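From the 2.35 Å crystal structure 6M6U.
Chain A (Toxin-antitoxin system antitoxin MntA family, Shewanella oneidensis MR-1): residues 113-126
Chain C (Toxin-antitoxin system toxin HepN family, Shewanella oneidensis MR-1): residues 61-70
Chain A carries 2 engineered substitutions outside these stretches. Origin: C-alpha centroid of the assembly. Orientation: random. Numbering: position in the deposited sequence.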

# COMPACT_ATOMS: atom_id res chain seq x y z
N HIS A 113 -21.28 28.82 1.86
CA HIS A 113 -20.88 29.31 3.18
C HIS A 113 -19.53 28.73 3.59
O HIS A 113 -18.75 29.42 4.26
CB HIS A 113 -21.94 28.96 4.22
CG HIS A 113 -23.16 29.82 4.13
ND1 HIS A 113 -23.36 30.92 4.93
CD2 HIS A 113 -24.25 29.74 3.32
CE1 HIS A 113 -24.52 31.49 4.63
NE2 HIS A 113 -25.08 30.79 3.66
N LEU A 114 -19.24 27.49 3.22
CA LEU A 114 -17.93 26.93 3.54
C LEU A 114 -16.82 27.66 2.79
O LEU A 114 -15.78 27.98 3.37
CB LEU A 114 -17.90 25.43 3.22
CG LEU A 114 -16.50 24.81 3.36
CD1 LEU A 114 -16.05 24.83 4.82
CD2 LEU A 114 -16.48 23.40 2.79
N GLN A 115 -17.04 27.95 1.50
CA GLN A 115 -16.01 28.63 0.72
C GLN A 115 -15.64 29.97 1.34
O GLN A 115 -14.47 30.36 1.34
CB GLN A 115 -16.48 28.82 -0.73
CG GLN A 115 -16.47 27.54 -1.56
CD GLN A 115 -15.06 27.01 -1.83
OE1 GLN A 115 -14.35 26.57 -0.91
NE2 GLN A 115 -14.65 27.04 -3.10
N ALA A 116 -16.63 30.69 1.89
CA ALA A 116 -16.33 31.95 2.57
C ALA A 116 -15.44 31.73 3.79
O ALA A 116 -14.43 32.41 3.96
CB ALA A 116 -17.63 32.65 2.97
N GLU A 117 -15.80 30.76 4.64
CA GLU A 117 -15.04 30.54 5.87
C GLU A 117 -13.60 30.14 5.58
O GLU A 117 -12.68 30.59 6.28
CB GLU A 117 -15.71 29.46 6.72
CG GLU A 117 -17.19 29.65 6.93
CD GLU A 117 -17.86 28.44 7.56
OE1 GLU A 117 -17.22 27.37 7.64
OE2 GLU A 117 -19.04 28.57 7.97
N ARG A 118 -13.38 29.32 4.56
CA ARG A 118 -12.11 28.63 4.37
C ARG A 118 -11.25 29.20 3.25
O ARG A 118 -10.17 28.65 2.99
CB ARG A 118 -12.37 27.14 4.11
CG ARG A 118 -12.96 26.87 2.73
CD ARG A 118 -13.00 25.38 2.42
NE ARG A 118 -13.37 25.12 1.04
CZ ARG A 118 -13.13 23.97 0.42
NH1 ARG A 118 -12.52 22.99 1.07
NH2 ARG A 118 -13.48 23.80 -0.85
N GLN A 119 -11.67 30.28 2.58
CA GLN A 119 -10.97 30.72 1.37
C GLN A 119 -9.58 31.26 1.68
O GLN A 119 -8.69 31.21 0.82
CB GLN A 119 -11.79 31.76 0.60
CG GLN A 119 -11.32 32.01 -0.85
CD GLN A 119 -11.70 30.88 -1.81
OE1 GLN A 119 -12.56 30.05 -1.49
NE2 GLN A 119 -11.07 30.85 -2.99
N ALA A 120 -9.36 31.78 2.89
CA ALA A 120 -8.00 32.17 3.26
C ALA A 120 -7.09 30.95 3.40
O ALA A 120 -5.89 31.02 3.09
CB ALA A 120 -8.02 32.99 4.55
N ILE A 121 -7.63 29.83 3.87
CA ILE A 121 -6.82 28.63 4.03
C ILE A 121 -6.34 28.11 2.68
O ILE A 121 -5.16 27.76 2.52
CB ILE A 121 -7.61 27.56 4.81
CG1 ILE A 121 -7.78 27.97 6.26
CG2 ILE A 121 -6.94 26.20 4.68
CD1 ILE A 121 -8.77 27.13 7.03
N ILE A 122 -7.23 28.06 1.69
CA ILE A 122 -6.85 27.49 0.40
C ILE A 122 -6.00 28.48 -0.40
O ILE A 122 -5.11 28.08 -1.17
CB ILE A 122 -8.10 27.03 -0.39
CG1 ILE A 122 -9.10 28.15 -0.53
CG2 ILE A 122 -8.79 25.84 0.28
CD1 ILE A 122 -8.97 28.90 -1.83
N ASP A 123 -6.28 29.78 -0.27
CA ASP A 123 -5.36 30.78 -0.83
C ASP A 123 -3.95 30.59 -0.28
O ASP A 123 -2.97 30.61 -1.04
CB ASP A 123 -5.85 32.20 -0.52
CG ASP A 123 -7.06 32.61 -1.35
OD1 ASP A 123 -7.48 31.84 -2.24
OD2 ASP A 123 -7.57 33.74 -1.15
N ASP A 124 -3.83 30.41 1.04
CA ASP A 124 -2.54 30.21 1.67
C ASP A 124 -1.88 28.91 1.19
O ASP A 124 -0.66 28.87 0.99
CB ASP A 124 -2.73 30.20 3.19
CG ASP A 124 -1.46 29.87 3.94
OD1 ASP A 124 -1.19 28.67 4.17
OD2 ASP A 124 -0.74 30.82 4.33
N VAL A 125 -2.67 27.86 1.00
CA VAL A 125 -2.12 26.56 0.61
C VAL A 125 -1.74 26.55 -0.87
O VAL A 125 -0.81 25.83 -1.28
CB VAL A 125 -3.12 25.44 0.97
CG1 VAL A 125 -2.94 24.21 0.08
CG2 VAL A 125 -2.97 25.06 2.44
N MET A 126 -2.42 27.34 -1.69
CA MET A 126 -2.18 27.38 -3.13
C MET A 126 -1.12 28.42 -3.51
O MET A 126 -1.10 28.87 -4.66
CB MET A 126 -3.48 27.67 -3.88
CG MET A 126 -4.44 26.48 -3.97
SD MET A 126 -3.69 24.89 -4.41
CE MET A 126 -4.13 24.79 -6.15
N GLN C 61 -1.02 27.35 11.23
CA GLN C 61 -0.25 26.14 11.50
C GLN C 61 -0.39 25.09 10.40
O GLN C 61 0.15 23.99 10.55
CB GLN C 61 -0.67 25.54 12.84
CG GLN C 61 -0.58 26.49 14.03
CD GLN C 61 -0.71 25.75 15.36
OE1 GLN C 61 -0.45 24.55 15.43
NE2 GLN C 61 -1.13 26.47 16.40
N GLN C 62 -1.09 25.39 9.31
CA GLN C 62 -1.21 24.51 8.15
C GLN C 62 -1.67 23.10 8.55
O GLN C 62 -1.09 22.09 8.14
CB GLN C 62 0.12 24.45 7.38
CG GLN C 62 0.54 25.76 6.76
CD GLN C 62 2.04 25.81 6.54
OE1 GLN C 62 2.79 25.10 7.20
NE2 GLN C 62 2.47 26.66 5.62
N LEU C 63 -2.73 23.05 9.36
CA LEU C 63 -3.25 21.78 9.84
C LEU C 63 -4.10 21.06 8.81
O LEU C 63 -4.36 19.86 8.97
CB LEU C 63 -4.08 21.98 11.12
CG LEU C 63 -3.44 22.91 12.14
CD1 LEU C 63 -4.30 23.03 13.39
CD2 LEU C 63 -2.05 22.37 12.49
N GLY C 64 -4.53 21.75 7.76
CA GLY C 64 -5.31 21.10 6.73
C GLY C 64 -6.37 22.00 6.12
O GLY C 64 -6.55 23.15 6.53
N ILE C 65 -7.08 21.47 5.12
CA ILE C 65 -8.12 22.19 4.41
C ILE C 65 -9.46 21.64 4.89
O ILE C 65 -9.79 20.47 4.59
CB ILE C 65 -7.96 22.05 2.90
CG1 ILE C 65 -6.60 22.62 2.48
CG2 ILE C 65 -9.10 22.75 2.17
CD1 ILE C 65 -6.08 22.09 1.18
N PRO C 66 -10.26 22.41 5.63
CA PRO C 66 -11.56 21.91 6.08
C PRO C 66 -12.45 21.56 4.90
O PRO C 66 -12.50 22.29 3.90
CB PRO C 66 -12.13 23.08 6.91
CG PRO C 66 -11.37 24.28 6.47
CD PRO C 66 -10.00 23.79 6.09
N GLN C 67 -13.12 20.42 5.01
CA GLN C 67 -14.02 19.93 3.96
C GLN C 67 -15.47 20.23 4.28
O GLN C 67 -16.35 19.99 3.44
CB GLN C 67 -13.83 18.42 3.76
CG GLN C 67 -12.39 18.01 3.49
CD GLN C 67 -11.89 18.52 2.15
OE1 GLN C 67 -12.38 18.12 1.10
NE2 GLN C 67 -10.91 19.43 2.19
N SER C 68 -15.74 20.73 5.48
CA SER C 68 -17.04 21.23 5.90
C SER C 68 -16.77 22.16 7.07
O SER C 68 -15.65 22.25 7.57
CB SER C 68 -17.98 20.09 6.29
OG SER C 68 -17.60 19.56 7.55
N SER C 69 -17.83 22.84 7.52
CA SER C 69 -17.65 23.79 8.62
C SER C 69 -17.25 23.08 9.91
O SER C 69 -16.41 23.59 10.66
CB SER C 69 -18.93 24.60 8.83
OG SER C 69 -19.08 25.57 7.80
N ARG C 70 -17.83 21.90 10.18
CA ARG C 70 -17.43 21.15 11.37
C ARG C 70 -15.97 20.74 11.31
O ARG C 70 -15.27 20.76 12.32
CB ARG C 70 -18.29 19.90 11.53
CG ARG C 70 -19.74 20.15 11.51
CD ARG C 70 -20.39 19.19 12.47
NE ARG C 70 -21.83 19.41 12.57
CZ ARG C 70 -22.67 19.19 11.56
NH1 ARG C 70 -22.21 18.75 10.41
NH2 ARG C 70 -23.96 19.39 11.74

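How does a segment without regular secondary structure pack against a helix? Chain C runs along one side of the antitoxin helix in the reverse sense, so that S69(C) lies near L114(A), P66(C) near R118(A), I65(C) near I121(A) and Q62(C) near V125(A). The helix residues that point their CA-to-CB bonds toward chain C, L114(A), E117(A), R118(A), I121(A), D124(A) and V125(A), recur every three or four positions, as expected for one helical face. Together the stretches bury 524 Å², of which I65(C), L114(A) and P66(C) have the largest shares.

What does I65(C) fill? Its branched side chain lies among three aliphatic residues of the helix. CG2 of I65(C) is 3.6 Å from CG2 of I122(A), CD1 of I65(C) is 3.9 Å from CG1 of V125(A), and CG1 of I65(C) is 4.2 Å from CG2 of I121(A). An isoleucine suits this place because both of its branches find apolar partners. The preceding G64(C) puts its carbonyl O 3.6 Å from CG2 of I121(A); its backbone angles, phi 145° and psi 177°, would jam a CB against the carbonyl O of L63(C), which by itself calls for glycine.

Why is P66(C) useful on both its ring and its backbone? The ring is apolar, and its CD sits 3.7 Å from CD1 of I121(A), while its CG lies 3.8 Å from CB of R118(A). The carbonyl remains free to accept a hydrogen bond: NH1 of R118(A) donates to O of P66(C) at 2.9 Å, with the acceptor at the edge of the guanidinium, near its plane. The arginine is steadied from within its own helix, where NE and NH2 of R118(A) both donate to OE1 of Q115(A), at 2.6 and 2.9 Å. Q67(C) braces the loop in turn, its NE2 donating to O of I65(C) at 2.8 Å.

What closes the contact at the L114(A) end? This buried leucine, with chi1 t and chi2 p, lays its methyls against backbone: CD2 of L114(A) is 3.5 Å from O of Q67(C), and CD1 of L114(A) is 3.6 Å from C of S68(C). One turn along, E117(A) adds a polar link, as OG of S69(C) donates a short 2.6 Å hydrogen bond to OE1 of E117(A). The small serine brings its hydroxyl to the carboxylate while its backbone N stays 3.8 Å from CD1 of L114(A).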